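Local atomic coordinates of ATP-dependent DNA helicase (Mycobacterium smegmatis, PDB entry 5V9X), a protein that unwinds RNA:DNA hybrids by moving 3'-to-5' along a single-stranded DNA tracking strand, using ATP hydrolysis as its source of energy. Residues Ala198-Ala203 / Val824-Arg829; Ser773-Ser778 / Arg829-Asp834; Pro460-Ala465 / Arg781-Arg786. One frame throughout, in Å; residues are numbered along the deposited sequence.

Contact 1 (Ala198-Ala203 / Val824-Arg829); sequences ATKRGA and VLEAVR. With nucleotides of chain B.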
loop_
_atom_site.group_PDB
_atom_site.type_symbol
_atom_site.label_atom_id
_atom_site.label_comp_id
_atom_site.label_asym_id
_atom_site.label_seq_id
_atom_site.Cartn_x
_atom_site.Cartn_y
_atom_site.Cartn_z
ATOM N N ALA A 198 0.445 -7.893 -3.476
ATOM C CA ALA A 198 -0.817 -8.279 -2.862
ATOM C C ALA A 198 -1.978 -7.381 -3.273
ATOM O O ALA A 198 -2.991 -7.329 -2.567
ATOM C CB ALA A 198 -0.676 -8.295 -1.339
ATOM N N THR A 199 -1.860 -6.676 -4.396
ATOM C CA THR A 199 -2.890 -5.745 -4.833
ATOM C C THR A 199 -3.286 -6.032 -6.273
ATOM O O THR A 199 -2.561 -6.695 -7.022
ATOM C CB THR A 199 -2.427 -4.286 -4.722
ATOM O OG1 THR A 199 -1.241 -4.098 -5.508
ATOM C CG2 THR A 199 -2.141 -3.919 -3.274
ATOM N N LYS A 200 -4.456 -5.511 -6.654
ATOM C CA LYS A 200 -4.881 -5.571 -8.047
ATOM C C LYS A 200 -3.981 -4.743 -8.950
ATOM O O LYS A 200 -3.984 -4.950 -10.168
ATOM C CB LYS A 200 -6.328 -5.102 -8.185
ATOM C CG LYS A 200 -7.332 -5.975 -7.462
ATOM C CD LYS A 200 -8.755 -5.593 -7.823
ATOM C CE LYS A 200 -9.753 -6.319 -6.937
ATOM N NZ LYS A 200 -11.159 -6.040 -7.333
ATOM N N ARG A 201 -3.220 -3.804 -8.386
ATOM C CA ARG A 201 -2.222 -3.098 -9.177
ATOM C C ARG A 201 -1.128 -4.051 -9.655
ATOM O O ARG A 201 -0.652 -3.938 -10.789
ATOM C CB ARG A 201 -1.628 -1.950 -8.360
ATOM C CG ARG A 201 -0.797 -0.969 -9.171
ATOM C CD ARG A 201 -0.214 0.114 -8.282
ATOM N NE ARG A 201 0.629 1.041 -9.033
ATOM C CZ ARG A 201 1.571 1.803 -8.486
ATOM N NH1 ARG A 201 1.799 1.743 -7.180
ATOM N NH2 ARG A 201 2.292 2.619 -9.245
ATOM N N GLY A 202 -0.726 -4.998 -8.803
ATOM C CA GLY A 202 0.267 -5.985 -9.203
ATOM C C GLY A 202 -0.288 -7.027 -10.151
ATOM O O GLY A 202 0.409 -7.486 -11.060
ATOM N N ALA A 203 -1.548 -7.420 -9.945
ATOM C CA ALA A 203 -2.210 -8.294 -10.907
ATOM C C ALA A 203 -2.296 -7.617 -12.267
ATOM O O ALA A 203 -2.060 -8.246 -13.307
ATOM C CB ALA A 203 -3.599 -8.677 -10.406
ATOM N N VAL A 824 -20.558 -8.914 -9.833
ATOM C CA VAL A 824 -21.041 -9.285 -8.505
ATOM C C VAL A 824 -20.116 -10.323 -7.879
ATOM O O VAL A 824 -19.743 -10.219 -6.705
ATOM C CB VAL A 824 -22.491 -9.794 -8.580
ATOM C CG1 VAL A 824 -22.945 -10.299 -7.219
ATOM C CG2 VAL A 824 -23.413 -8.695 -9.076
ATOM N N LEU A 825 -19.731 -11.337 -8.658
ATOM C CA LEU A 825 -18.824 -12.366 -8.156
ATOM C C LEU A 825 -17.514 -11.755 -7.671
ATOM O O LEU A 825 -17.017 -12.098 -6.591
ATOM C CB LEU A 825 -18.553 -13.405 -9.244
ATOM C CG LEU A 825 -19.725 -14.211 -9.804
ATOM C CD1 LEU A 825 -19.247 -15.127 -10.920
ATOM C CD2 LEU A 825 -20.406 -15.015 -8.708
ATOM N N GLU A 826 -16.942 -10.842 -8.458
ATOM C CA GLU A 826 -15.644 -10.275 -8.107
ATOM C C GLU A 826 -15.754 -9.316 -6.929
ATOM O O GLU A 826 -14.864 -9.277 -6.071
ATOM C CB GLU A 826 -15.028 -9.577 -9.320
ATOM C CG GLU A 826 -13.723 -8.854 -9.030
ATOM C CD GLU A 826 -12.679 -9.743 -8.371
ATOM O OE1 GLU A 826 -12.665 -10.966 -8.634
ATOM O OE2 GLU A 826 -11.864 -9.214 -7.585
ATOM N N ALA A 827 -16.834 -8.534 -6.867
ATOM C CA ALA A 827 -17.048 -7.662 -5.717
ATOM C C ALA A 827 -17.134 -8.471 -4.428
ATOM O O ALA A 827 -16.523 -8.112 -3.414
ATOM C CB ALA A 827 -18.313 -6.827 -5.920
ATOM N N VAL A 828 -17.885 -9.576 -4.453
ATOM C CA VAL A 828 -17.944 -10.459 -3.292
ATOM C C VAL A 828 -16.582 -11.096 -3.040
ATOM O O VAL A 828 -16.175 -11.292 -1.888
ATOM C CB VAL A 828 -19.042 -11.521 -3.480
ATOM C CG1 VAL A 828 -19.116 -12.430 -2.273
ATOM C CG2 VAL A 828 -20.391 -10.866 -3.706
ATOM N N ARG A 829 -15.856 -11.423 -4.110
ATOM C CA ARG A 829 -14.533 -12.020 -3.960
ATOM C C ARG A 829 -13.572 -11.061 -3.264
ATOM O O ARG A 829 -12.814 -11.469 -2.375
ATOM C CB ARG A 829 -13.999 -12.434 -5.334
ATOM C CG ARG A 829 -12.969 -13.555 -5.335
ATOM C CD ARG A 829 -11.578 -13.049 -5.001
ATOM N NE ARG A 829 -11.234 -11.833 -5.731
ATOM C CZ ARG A 829 -10.229 -11.029 -5.397
ATOM N NH1 ARG A 829 -9.475 -11.315 -4.344
ATOM N NH2 ARG A 829 -9.980 -9.938 -6.111
ATOM P P DG B 9 3.085 8.112 -7.570
ATOM O OP1 DG B 9 4.551 8.052 -7.767
ATOM O OP2 DG B 9 2.441 9.379 -7.152
ATOM O "O5'" DG B 9 2.371 7.613 -8.901
ATOM C "C5'" DG B 9 2.576 6.282 -9.352
ATOM C "C4'" DG B 9 1.653 5.956 -10.508
ATOM O "O4'" DG B 9 0.294 5.827 -10.019
ATOM C "C3'" DG B 9 1.616 7.003 -11.615
ATOM O "O3'" DG B 9 1.581 6.365 -12.880
ATOM C "C2'" DG B 9 0.329 7.776 -11.333
ATOM C "C1'" DG B 9 -0.561 6.707 -10.715
ATOM N N9 DG B 9 -1.529 7.240 -9.761
ATOM C C8 DG B 9 -1.253 7.940 -8.612
ATOM N N7 DG B 9 -2.319 8.290 -7.949
ATOM C C5 DG B 9 -3.370 7.786 -8.702
ATOM C C6 DG B 9 -4.762 7.855 -8.474
ATOM O O6 DG B 9 -5.360 8.394 -7.534
ATOM N N1 DG B 9 -5.481 7.215 -9.480
ATOM C C2 DG B 9 -4.922 6.585 -10.568
ATOM N N2 DG B 9 -5.779 6.021 -11.435
ATOM N N3 DG B 9 -3.613 6.513 -10.793
ATOM C C4 DG B 9 -2.902 7.135 -9.820
#
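K200 and E826 reach for each other from opposite directions and close a salt bridge, a weak one by length: K200 NZ lies 3.3 Å from E826 OE2. The ammonium has stronger partners in D462 and E830, so E826 is one of three carboxylates around it. On the E826 side the charge is shared with R829, one helical turn on, whose guanidinium meets the carboxylate edge-on, with a weak bond from R829 NE to E826 OE1, 3.4 Å long though nearly straight (168°). K200 starts its reach from the first turn of helix 200-213, just behind the N-cap T199. This helix follows the DEVH box in the first RecA-like domain, while helix 822-835 belongs to the DEAD/H-associated region. The extended lysine (chi2 -171°) and the glutamate together bridge the 11.7 Å between the CA atoms of K200 and E826. Beyond the charges, contact is slight: K200 CE lies at the edge of the R829 guanidinium, near its plane, 3.7 Å from R829 NH2. The neighbouring R201 turns to the DNA instead, R201 NH2 lying 3.6 Å from C4' of DG9 of chain B, with E168 and the P105 carbonyl holding its guanidinium.

Contact 2 (Ser773-Ser778 / Arg829-Asp834); sequences SALFAS and RECLQD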
loop_
_atom_site.group_PDB
_atom_site.type_symbol
_atom_site.label_atom_id
_atom_site.label_comp_id
_atom_site.label_asym_id
_atom_site.label_seq_id
_atom_site.Cartn_x
_atom_site.Cartn_y
_atom_site.Cartn_z
ATOM N N SER A 773 -24.225 -4.827 2.439
ATOM C CA SER A 773 -23.392 -3.914 3.203
ATOM C C SER A 773 -22.889 -2.771 2.326
ATOM O O SER A 773 -22.793 -2.883 1.100
ATOM C CB SER A 773 -22.206 -4.656 3.819
ATOM O OG SER A 773 -21.303 -5.087 2.816
ATOM N N ALA A 774 -22.557 -1.655 2.983
ATOM C CA ALA A 774 -22.064 -0.488 2.262
ATOM C C ALA A 774 -20.728 -0.766 1.585
ATOM O O ALA A 774 -20.438 -0.189 0.530
ATOM C CB ALA A 774 -21.939 0.700 3.215
ATOM N N LEU A 775 -19.904 -1.638 2.173
ATOM C CA LEU A 775 -18.625 -1.976 1.557
ATOM C C LEU A 775 -18.824 -2.610 0.187
ATOM O O LEU A 775 -18.114 -2.277 -0.770
ATOM C CB LEU A 775 -17.835 -2.918 2.467
ATOM C CG LEU A 775 -16.564 -3.502 1.852
ATOM C CD1 LEU A 775 -15.501 -2.422 1.679
ATOM C CD2 LEU A 775 -16.037 -4.660 2.683
ATOM N N PHE A 776 -19.793 -3.520 0.073
ATOM C CA PHE A 776 -20.039 -4.182 -1.203
ATOM C C PHE A 776 -20.480 -3.188 -2.266
ATOM O O PHE A 776 -20.076 -3.295 -3.430
ATOM C CB PHE A 776 -21.088 -5.277 -1.033
ATOM C CG PHE A 776 -21.507 -5.917 -2.323
ATOM C CD1 PHE A 776 -20.774 -6.959 -2.862
ATOM C CD2 PHE A 776 -22.635 -5.476 -3.000
ATOM C CE1 PHE A 776 -21.157 -7.546 -4.050
ATOM C CE2 PHE A 776 -23.019 -6.060 -4.189
ATOM C CZ PHE A 776 -22.280 -7.096 -4.713
ATOM N N ALA A 777 -21.322 -2.221 -1.893
ATOM C CA ALA A 777 -21.753 -1.209 -2.851
ATOM C C ALA A 777 -20.565 -0.434 -3.404
ATOM O O ALA A 777 -20.490 -0.175 -4.611
ATOM C CB ALA A 777 -22.759 -0.260 -2.198
ATOM N N SER A 778 -19.615 -0.070 -2.539
ATOM C CA SER A 778 -18.439 0.667 -2.993
ATOM C C SER A 778 -17.550 -0.202 -3.872
ATOM O O SER A 778 -17.115 0.225 -4.948
ATOM C CB SER A 778 -17.653 1.196 -1.792
ATOM O OG SER A 778 -18.388 2.184 -1.093
ATOM N N ARG A 829 -15.856 -11.423 -4.110
ATOM C CA ARG A 829 -14.533 -12.020 -3.960
ATOM C C ARG A 829 -13.572 -11.061 -3.264
ATOM O O ARG A 829 -12.814 -11.469 -2.375
ATOM C CB ARG A 829 -13.999 -12.434 -5.334
ATOM C CG ARG A 829 -12.969 -13.555 -5.335
ATOM C CD ARG A 829 -11.578 -13.049 -5.001
ATOM N NE ARG A 829 -11.234 -11.833 -5.731
ATOM C CZ ARG A 829 -10.229 -11.029 -5.397
ATOM N NH1 ARG A 829 -9.475 -11.315 -4.344
ATOM N NH2 ARG A 829 -9.980 -9.938 -6.111
ATOM N N GLU A 830 -13.591 -9.781 -3.646
ATOM C CA GLU A 830 -12.672 -8.824 -3.037
ATOM C C GLU A 830 -13.019 -8.567 -1.575
ATOM O O GLU A 830 -12.127 -8.529 -0.720
ATOM C CB GLU A 830 -12.671 -7.509 -3.818
ATOM C CG GLU A 830 -11.745 -6.460 -3.210
ATOM C CD GLU A 830 -11.715 -5.154 -3.981
ATOM O OE1 GLU A 830 -12.502 -5.001 -4.937
ATOM O OE2 GLU A 830 -10.897 -4.278 -3.627
ATOM N N CYS A 831 -14.307 -8.388 -1.271
ATOM C CA CYS A 831 -14.710 -8.100 0.103
ATOM C C CYS A 831 -14.310 -9.228 1.047
ATOM O O CYS A 831 -13.702 -8.989 2.096
ATOM C CB CYS A 831 -16.221 -7.860 0.170
ATOM S SG CYS A 831 -16.794 -6.362 -0.664
ATOM N N LEU A 832 -14.636 -10.469 0.682
ATOM C CA LEU A 832 -14.439 -11.590 1.594
ATOM C C LEU A 832 -12.972 -11.999 1.696
ATOM O O LEU A 832 -12.510 -12.383 2.777
ATOM C CB LEU A 832 -15.288 -12.780 1.149
ATOM C CG LEU A 832 -16.802 -12.573 1.038
ATOM C CD1 LEU A 832 -17.471 -13.850 0.565
ATOM C CD2 LEU A 832 -17.393 -12.123 2.363
ATOM N N GLN A 833 -12.225 -11.927 0.594
ATOM C CA GLN A 833 -10.844 -12.400 0.565
ATOM C C GLN A 833 -9.818 -11.293 0.766
ATOM O O GLN A 833 -8.834 -11.494 1.485
ATOM C CB GLN A 833 -10.552 -13.111 -0.758
ATOM C CG GLN A 833 -11.402 -14.338 -1.022
ATOM C CD GLN A 833 -11.003 -15.037 -2.304
ATOM O OE1 GLN A 833 -9.995 -14.693 -2.923
ATOM N NE2 GLN A 833 -11.793 -16.023 -2.712
ATOM N N ASP A 834 -10.015 -10.132 0.143
ATOM C CA ASP A 834 -9.027 -9.059 0.170
ATOM C C ASP A 834 -9.256 -8.054 1.290
ATOM O O ASP A 834 -8.287 -7.541 1.853
ATOM C CB ASP A 834 -9.008 -8.322 -1.174
ATOM C CG ASP A 834 -8.409 -9.155 -2.289
ATOM O OD1 ASP A 834 -8.141 -10.355 -2.061
ATOM O OD2 ASP A 834 -8.198 -8.609 -3.393
#
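C831 carries this contact, with 70 Å² of its surface buried against helix 774-786, more than half of the 123 Å² lost by the two sides together. Its thiol points at two consecutive residues of that helix, L775 and F776. The SG is turned back beside the backbone N of C831, anti to the carbonyl carbon (chi1 -67°), and from there it meets L775 at the branch point: C831 SG is 3.8 Å from L775 CG. The CD2 methyl of L775 lies at the same distance, 3.8 Å, from C831 SG, and 4.1 Å from C831 CB, so the leucine lies along the outer part of the cysteine side chain. F776 meets the sulfur near its backbone instead, with C831 SG 3.9 Å from F776 CA and 4.4 Å from F776 CB. Its ring goes past the cysteine to rest on V824, A827 and V828, earlier on the same helix as C831. L775 also touches V835 and Y836, at the later end of that helix and just past it.

No hydrogen bond joins the two segments. The polar groups look elsewhere: E830 pairs with R779, and R829 NH1 folds back on D834 OD1 at 2.8 Å, a salt bridge whose hydrogen bond is weak (123°), beside the wider pi-type turn at 830-834. With the CA atoms of F776 and C831 only 6.7 Å apart, the small cysteine occupies the point of close approach; this is apolar helix-on-helix packing within the DEAD/H-associated region of the Lhr C-terminal half.

Contact 3 (Pro460-Ala465 / Arg781-Arg786); sequences PLDVLA and RECAAR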
loop_
_atom_site.group_PDB
_atom_site.type_symbol
_atom_site.label_atom_id
_atom_site.label_comp_id
_atom_site.label_asym_id
_atom_site.label_seq_id
_atom_site.Cartn_x
_atom_site.Cartn_y
_atom_site.Cartn_z
ATOM N N PRO A 460 -8.682 -12.076 -9.965
ATOM C CA PRO A 460 -9.441 -10.816 -9.955
ATOM C C PRO A 460 -10.003 -10.489 -11.330
ATOM O O PRO A 460 -9.304 -9.930 -12.182
ATOM C CB PRO A 460 -8.403 -9.785 -9.496
ATOM C CG PRO A 460 -7.105 -10.340 -9.945
ATOM C CD PRO A 460 -7.228 -11.837 -9.878
ATOM N N LEU A 461 -11.281 -10.821 -11.542
ATOM C CA LEU A 461 -11.851 -10.810 -12.888
ATOM C C LEU A 461 -11.895 -9.414 -13.499
ATOM O O LEU A 461 -11.810 -9.280 -14.726
ATOM C CB LEU A 461 -13.255 -11.411 -12.867
ATOM C CG LEU A 461 -13.360 -12.880 -12.462
ATOM C CD1 LEU A 461 -14.794 -13.362 -12.605
ATOM C CD2 LEU A 461 -12.412 -13.736 -13.289
ATOM N N ASP A 462 -12.039 -8.369 -12.679
ATOM C CA ASP A 462 -12.112 -7.022 -13.238
ATOM C C ASP A 462 -10.786 -6.615 -13.868
ATOM O O ASP A 462 -10.768 -5.980 -14.929
ATOM C CB ASP A 462 -12.543 -6.020 -12.165
ATOM C CG ASP A 462 -11.627 -6.015 -10.952
ATOM O OD1 ASP A 462 -10.636 -6.777 -10.932
ATOM O OD2 ASP A 462 -11.905 -5.239 -10.012
ATOM N N VAL A 463 -9.667 -6.979 -13.234
ATOM C CA VAL A 463 -8.355 -6.722 -13.825
ATOM C C VAL A 463 -8.218 -7.459 -15.151
ATOM O O VAL A 463 -7.664 -6.926 -16.122
ATOM C CB VAL A 463 -7.238 -7.113 -12.838
ATOM C CG1 VAL A 463 -5.881 -7.120 -13.530
ATOM C CG2 VAL A 463 -7.226 -6.164 -11.649
ATOM N N LEU A 464 -8.723 -8.694 -15.212
ATOM C CA LEU A 464 -8.706 -9.452 -16.460
ATOM C C LEU A 464 -9.517 -8.749 -17.543
ATOM O O LEU A 464 -9.054 -8.595 -18.680
ATOM C CB LEU A 464 -9.245 -10.862 -16.216
ATOM C CG LEU A 464 -9.570 -11.710 -17.450
ATOM C CD1 LEU A 464 -8.309 -12.045 -18.228
ATOM C CD2 LEU A 464 -10.316 -12.978 -17.058
ATOM N N ALA A 465 -10.734 -8.313 -17.202
ATOM C CA ALA A 465 -11.599 -7.667 -18.184
ATOM C C ALA A 465 -10.941 -6.429 -18.779
ATOM O O ALA A 465 -11.048 -6.180 -19.987
ATOM C CB ALA A 465 -12.939 -7.305 -17.542
ATOM N N ARG A 781 -18.836 -0.749 -7.308
ATOM C CA ARG A 781 -18.604 0.398 -8.180
ATOM C C ARG A 781 -17.173 0.407 -8.703
ATOM O O ARG A 781 -16.944 0.542 -9.912
ATOM C CB ARG A 781 -18.907 1.698 -7.433
ATOM C CG ARG A 781 -18.444 2.943 -8.174
ATOM C CD ARG A 781 -18.555 4.189 -7.313
ATOM N NE ARG A 781 -17.842 4.059 -6.044
ATOM C CZ ARG A 781 -16.524 4.177 -5.909
ATOM N NH1 ARG A 781 -15.763 4.418 -6.968
ATOM N NH2 ARG A 781 -15.965 4.049 -4.713
ATOM N N GLU A 782 -16.193 0.270 -7.803
ATOM C CA GLU A 782 -14.795 0.260 -8.224
ATOM C C GLU A 782 -14.517 -0.892 -9.186
ATOM O O GLU A 782 -13.736 -0.744 -10.133
ATOM C CB GLU A 782 -13.877 0.175 -7.003
ATOM C CG GLU A 782 -13.997 1.341 -6.025
ATOM C CD GLU A 782 -13.157 1.143 -4.772
ATOM O OE1 GLU A 782 -12.512 0.078 -4.648
ATOM O OE2 GLU A 782 -13.143 2.047 -3.907
ATOM N N CYS A 783 -15.152 -2.047 -8.961
ATOM C CA CYS A 783 -14.957 -3.184 -9.856
ATOM C C CYS A 783 -15.577 -2.923 -11.224
ATOM O O CYS A 783 -14.948 -3.174 -12.259
ATOM C CB CYS A 783 -15.542 -4.453 -9.236
ATOM S SG CYS A 783 -14.498 -5.222 -7.973
ATOM N N ALA A 784 -16.815 -2.418 -11.250
ATOM C CA ALA A 784 -17.481 -2.158 -12.523
ATOM C C ALA A 784 -16.699 -1.157 -13.364
ATOM O O ALA A 784 -16.547 -1.339 -14.578
ATOM C CB ALA A 784 -18.905 -1.656 -12.279
ATOM N N ALA A 785 -16.186 -0.097 -12.733
ATOM C CA ALA A 785 -15.418 0.900 -13.468
ATOM C C ALA A 785 -14.088 0.333 -13.949
ATOM O O ALA A 785 -13.680 0.580 -15.091
ATOM C CB ALA A 785 -15.191 2.134 -12.597
ATOM N N ARG A 786 -13.400 -0.431 -13.095
ATOM C CA ARG A 786 -12.117 -1.008 -13.486
ATOM C C ARG A 786 -12.277 -1.982 -14.648
ATOM O O ARG A 786 -11.394 -2.071 -15.511
ATOM C CB ARG A 786 -11.469 -1.700 -12.281
ATOM C CG ARG A 786 -10.052 -2.201 -12.527
ATOM C CD ARG A 786 -9.370 -2.653 -11.240
ATOM N NE ARG A 786 -10.300 -2.778 -10.121
ATOM C CZ ARG A 786 -10.165 -2.143 -8.960
ATOM N NH1 ARG A 786 -9.128 -1.346 -8.756
ATOM N NH2 ARG A 786 -11.060 -2.314 -7.995
#
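Two helices running nearly side by side, 461-471 from the Lhr winged-helix region and 774-786 from the DEAD/H-associated region, are joined here chiefly through D462 and R786. Over the short segments their axes approach to 8.7 Å and run in the same sense, 21° apart. The central bond goes from R786 NE to D462 OD2, 2.9 Å long with an angle of 148° at the hydrogen, and it is a salt bridge as well. The two flat groups do not face each other like a bidentate pair. Their planes stand 66° apart, and the arginine nitrogen comes at OD2 from above the carboxylate plane, while the oxygen sits at the guanidinium edge, somewhat tilted from its plane. R786 NH2 is much farther from D462 OD2, at 3.7 Å, which leaves NE as the donor.

D462 places its carboxylate by a first torsion that lodges CG between the backbone N and the carbonyl carbon. Its CB rests 3.7 Å from the carbonyl O of C783. The C783 side chain lies beside the same carboxylate oxygen, and next to D462 the CG2 methyl of V463 touches the aliphatic part of the arginine, 4.1 Å from R786 CD.

D462 OD2 has a second cationic partner in K200, so two positive groups converge on one buried carboxylate oxygen and probably favour its charged form. Around the pair, helix 200-213 brings K200 against V463, C783 and R786, helix 822-835 packs on P460 and C783, and helix 801-815 covers R781 and A785.

In the fold
All three contacts gather round helices 774-786 and 822-835, with centres about 7 Å apart for contacts 1 and 3, about 10 Å for contacts 1 and 2 and about 13 Å for contacts 2 and 3. K200 is the hub: its NZ is 2.9 Å from D462 OD2 of contact 3 and 2.9 Å from E830 OE1 of contact 2, so one lysine of the first RecA-like domain is paired with acids of both the winged-helix region and the DEAD/H-associated region. R829 belongs to segments of both contacts 1 and 2, but touches across only in contact 1. Segment 198-203 also reaches the DNA strand, through R201; the nearest atoms of contacts 2 and 3 stay about 9 and 8 Å from the nucleic acid.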